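Local atomic coordinates of F1 capsule-anchoring protein (Yersinia pestis, PDB entry 3FCG), a protein that probably serves as the outer-membrane usher through which Caf1 capsule fibres are assembled and secreted, represented here by its Caf1 subunit-like middle domain. Residues R28-R33 and I65-D70. Numbering follows the deposited sequence.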
loop_
_atom_site.group_PDB
_atom_site.type_symbol
_atom_site.label_atom_id
_atom_site.label_comp_id
_atom_site.label_asym_id
_atom_site.label_seq_id
_atom_site.Cartn_x
_atom_site.Cartn_y
_atom_site.Cartn_z
ATOM N N ARG A 28 12.658 14.975 -7.251
ATOM C CA ARG A 28 11.204 14.978 -7.345
ATOM C C ARG A 28 10.785 14.049 -8.476
ATOM O O ARG A 28 11.139 14.277 -9.635
ATOM C CB ARG A 28 10.690 16.394 -7.613
ATOM C CG ARG A 28 9.207 16.470 -7.958
ATOM C CD ARG A 28 8.730 17.906 -8.042
ATOM N NE ARG A 28 9.104 18.569 -9.290
ATOM C CZ ARG A 28 8.302 18.705 -10.343
ATOM N NH1 ARG A 28 7.065 18.223 -10.322
ATOM N NH2 ARG A 28 8.738 19.330 -11.426
ATOM N N VAL A 29 10.033 13.006 -8.137
ATOM C CA VAL A 29 9.557 12.056 -9.142
ATOM C C VAL A 29 8.109 12.350 -9.527
ATOM O O VAL A 29 7.196 12.229 -8.709
ATOM C CB VAL A 29 9.707 10.585 -8.686
ATOM C CG1 VAL A 29 9.435 9.646 -9.849
ATOM C CG2 VAL A 29 11.102 10.333 -8.136
ATOM N N GLU A 30 7.922 12.739 -10.783
ATOM C CA GLU A 30 6.609 13.071 -11.318
ATOM C C GLU A 30 6.103 11.945 -12.216
ATOM O O GLU A 30 6.861 11.397 -13.022
ATOM C CB GLU A 30 6.685 14.382 -12.101
ATOM C CG GLU A 30 5.345 14.919 -12.588
ATOM C CD GLU A 30 5.481 16.196 -13.394
ATOM O OE1 GLU A 30 6.612 16.534 -13.803
ATOM O OE2 GLU A 30 4.453 16.868 -13.622
ATOM N N VAL A 31 4.825 11.602 -12.067
ATOM C CA VAL A 31 4.194 10.581 -12.900
ATOM C C VAL A 31 3.069 11.200 -13.726
ATOM O O VAL A 31 2.099 11.729 -13.181
ATOM C CB VAL A 31 3.679 9.377 -12.064
ATOM C CG1 VAL A 31 2.944 8.376 -12.941
ATOM C CG2 VAL A 31 4.830 8.687 -11.341
ATOM N N LEU A 32 3.224 11.141 -15.047
ATOM C CA LEU A 32 2.241 11.674 -15.984
ATOM C C LEU A 32 1.480 10.544 -16.664
ATOM O O LEU A 32 2.032 9.466 -16.891
ATOM C CB LEU A 32 2.928 12.524 -17.054
ATOM C CG LEU A 32 3.657 13.808 -16.664
ATOM C CD1 LEU A 32 4.677 14.136 -17.727
ATOM C CD2 LEU A 32 2.687 14.960 -16.490
ATOM N N ARG A 33 0.217 10.797 -16.994
ATOM C CA ARG A 33 -0.595 9.813 -17.705
ATOM C C ARG A 33 -0.740 10.213 -19.176
ATOM O O ARG A 33 0.099 9.850 -20.006
ATOM C CB ARG A 33 -1.958 9.648 -17.032
ATOM C CG ARG A 33 -2.586 8.281 -17.233
ATOM C CD ARG A 33 -3.986 8.258 -16.654
ATOM N NE ARG A 33 -4.438 6.902 -16.358
ATOM C CZ ARG A 33 -5.501 6.609 -15.613
ATOM N NH1 ARG A 33 -6.233 7.579 -15.070
ATOM N NH2 ARG A 33 -5.829 5.341 -15.397
ATOM N N ILE A 65 9.164 11.382 -14.948
ATOM C CA ILE A 65 10.271 12.336 -14.972
ATOM C C ILE A 65 10.913 12.397 -13.597
ATOM O O ILE A 65 10.232 12.631 -12.596
ATOM C CB ILE A 65 9.820 13.765 -15.365
ATOM C CG1 ILE A 65 8.842 13.733 -16.543
ATOM C CG2 ILE A 65 11.037 14.642 -15.681
ATOM C CD1 ILE A 65 8.027 15.001 -16.691
ATOM N N ILE A 66 12.224 12.178 -13.553
ATOM C CA ILE A 66 12.978 12.333 -12.317
ATOM C C ILE A 66 13.728 13.665 -12.348
ATOM O O ILE A 66 14.801 13.771 -12.943
ATOM C CB ILE A 66 13.936 11.141 -12.060
ATOM C CG1 ILE A 66 13.174 9.813 -12.148
ATOM C CG2 ILE A 66 14.605 11.281 -10.693
ATOM C CD1 ILE A 66 14.057 8.574 -12.184
ATOM N N HIS A 67 13.133 14.680 -11.721
ATOM C CA HIS A 67 13.739 16.009 -11.608
ATOM C C HIS A 67 14.826 15.989 -10.541
ATOM O O HIS A 67 14.525 16.008 -9.345
ATOM C CB HIS A 67 12.693 17.063 -11.234
ATOM C CG HIS A 67 11.477 17.055 -12.105
ATOM N ND1 HIS A 67 11.347 17.872 -13.207
ATOM C CD2 HIS A 67 10.330 16.339 -12.028
ATOM C CE1 HIS A 67 10.175 17.654 -13.776
ATOM N NE2 HIS A 67 9.538 16.731 -13.080
ATOM N N GLU A 68 16.083 15.948 -10.973
ATOM C CA GLU A 68 17.216 15.889 -10.049
ATOM C C GLU A 68 17.584 17.284 -9.526
ATOM O O GLU A 68 17.140 18.299 -10.076
ATOM C CB GLU A 68 18.423 15.215 -10.715
ATOM C CG GLU A 68 18.155 13.812 -11.280
ATOM C CD GLU A 68 18.136 12.710 -10.222
ATOM O OE1 GLU A 68 17.963 11.532 -10.603
ATOM O OE2 GLU A 68 18.297 13.005 -9.019
ATOM N N SER A 69 18.397 17.316 -8.468
ATOM C CA SER A 69 18.771 18.554 -7.770
ATOM C C SER A 69 19.479 19.587 -8.648
ATOM O O SER A 69 19.314 20.791 -8.453
ATOM C CB SER A 69 19.650 18.236 -6.558
ATOM O OG SER A 69 18.981 17.387 -5.645
ATOM N N ASP A 70 20.264 19.106 -9.610
ATOM C CA ASP A 70 21.068 19.974 -10.471
ATOM C C ASP A 70 20.328 20.482 -11.715
ATOM O O ASP A 70 20.927 21.135 -12.576
ATOM C CB ASP A 70 22.372 19.268 -10.865
ATOM C CG ASP A 70 22.172 17.796 -11.182
ATOM O OD1 ASP A 70 21.112 17.438 -11.742
ATOM O OD2 ASP A 70 23.082 17.000 -10.868
#
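Arg28 and Glu30 face His67 and Ile65 across two central, antiparallel strands of the four-stranded sheet in the usher middle domain. Arg28 with His67 and Glu30 with Ile65 are hydrogen-bonded pairs. Each is closed by two backbone bonds, such as Glu30 N to Ile65 O at 2.9 Å. Val29 and Ile66 form the non-hydrogen-bonded pair between them.

The side chains of Arg28, Glu30, Ile65 and His67 share one face of the sheet. The guanidinium of Arg28 lies flat on the His67 ring, with centres 3.7 Å apart and planes at 16°. The Arg28 chain bends at chi3 (78°), which sets NE 3.7 Å from His67 CD2. NH2 of Arg28 sits over the ring centre. The opposite ring face meets CG2 of Ile65. The edge of the ring turns to Glu30, and His67 NE2 donates to Glu30 OE1 at 3.0 Å. The acceptor is close to the ring plane. NE2 approaches the anti side of OE1, tilted 22° from the carboxylate plane. This bond should help fix the rotation of the ring. The carboxylate may also favour a protonated imidazole, whereas the stacked guanidinium would oppose it. A long salt bridge, 3.9 Å from Arg28 NH1 to Glu30 OE1, links the two charges. Further along, CD1 of Ile65 touches Leu32 CD1 at 3.6 Å.

On the other face, buried Val29 and Ile66 both pack against Phe48 of strand 46-50. Strand 37-43 flanks 28-32, and its Asn40 OD1 accepts a hydrogen bond from Arg28 NH1. Strand 73-80 flanks 65-67 and pairs with it through Ile66 and Gln74.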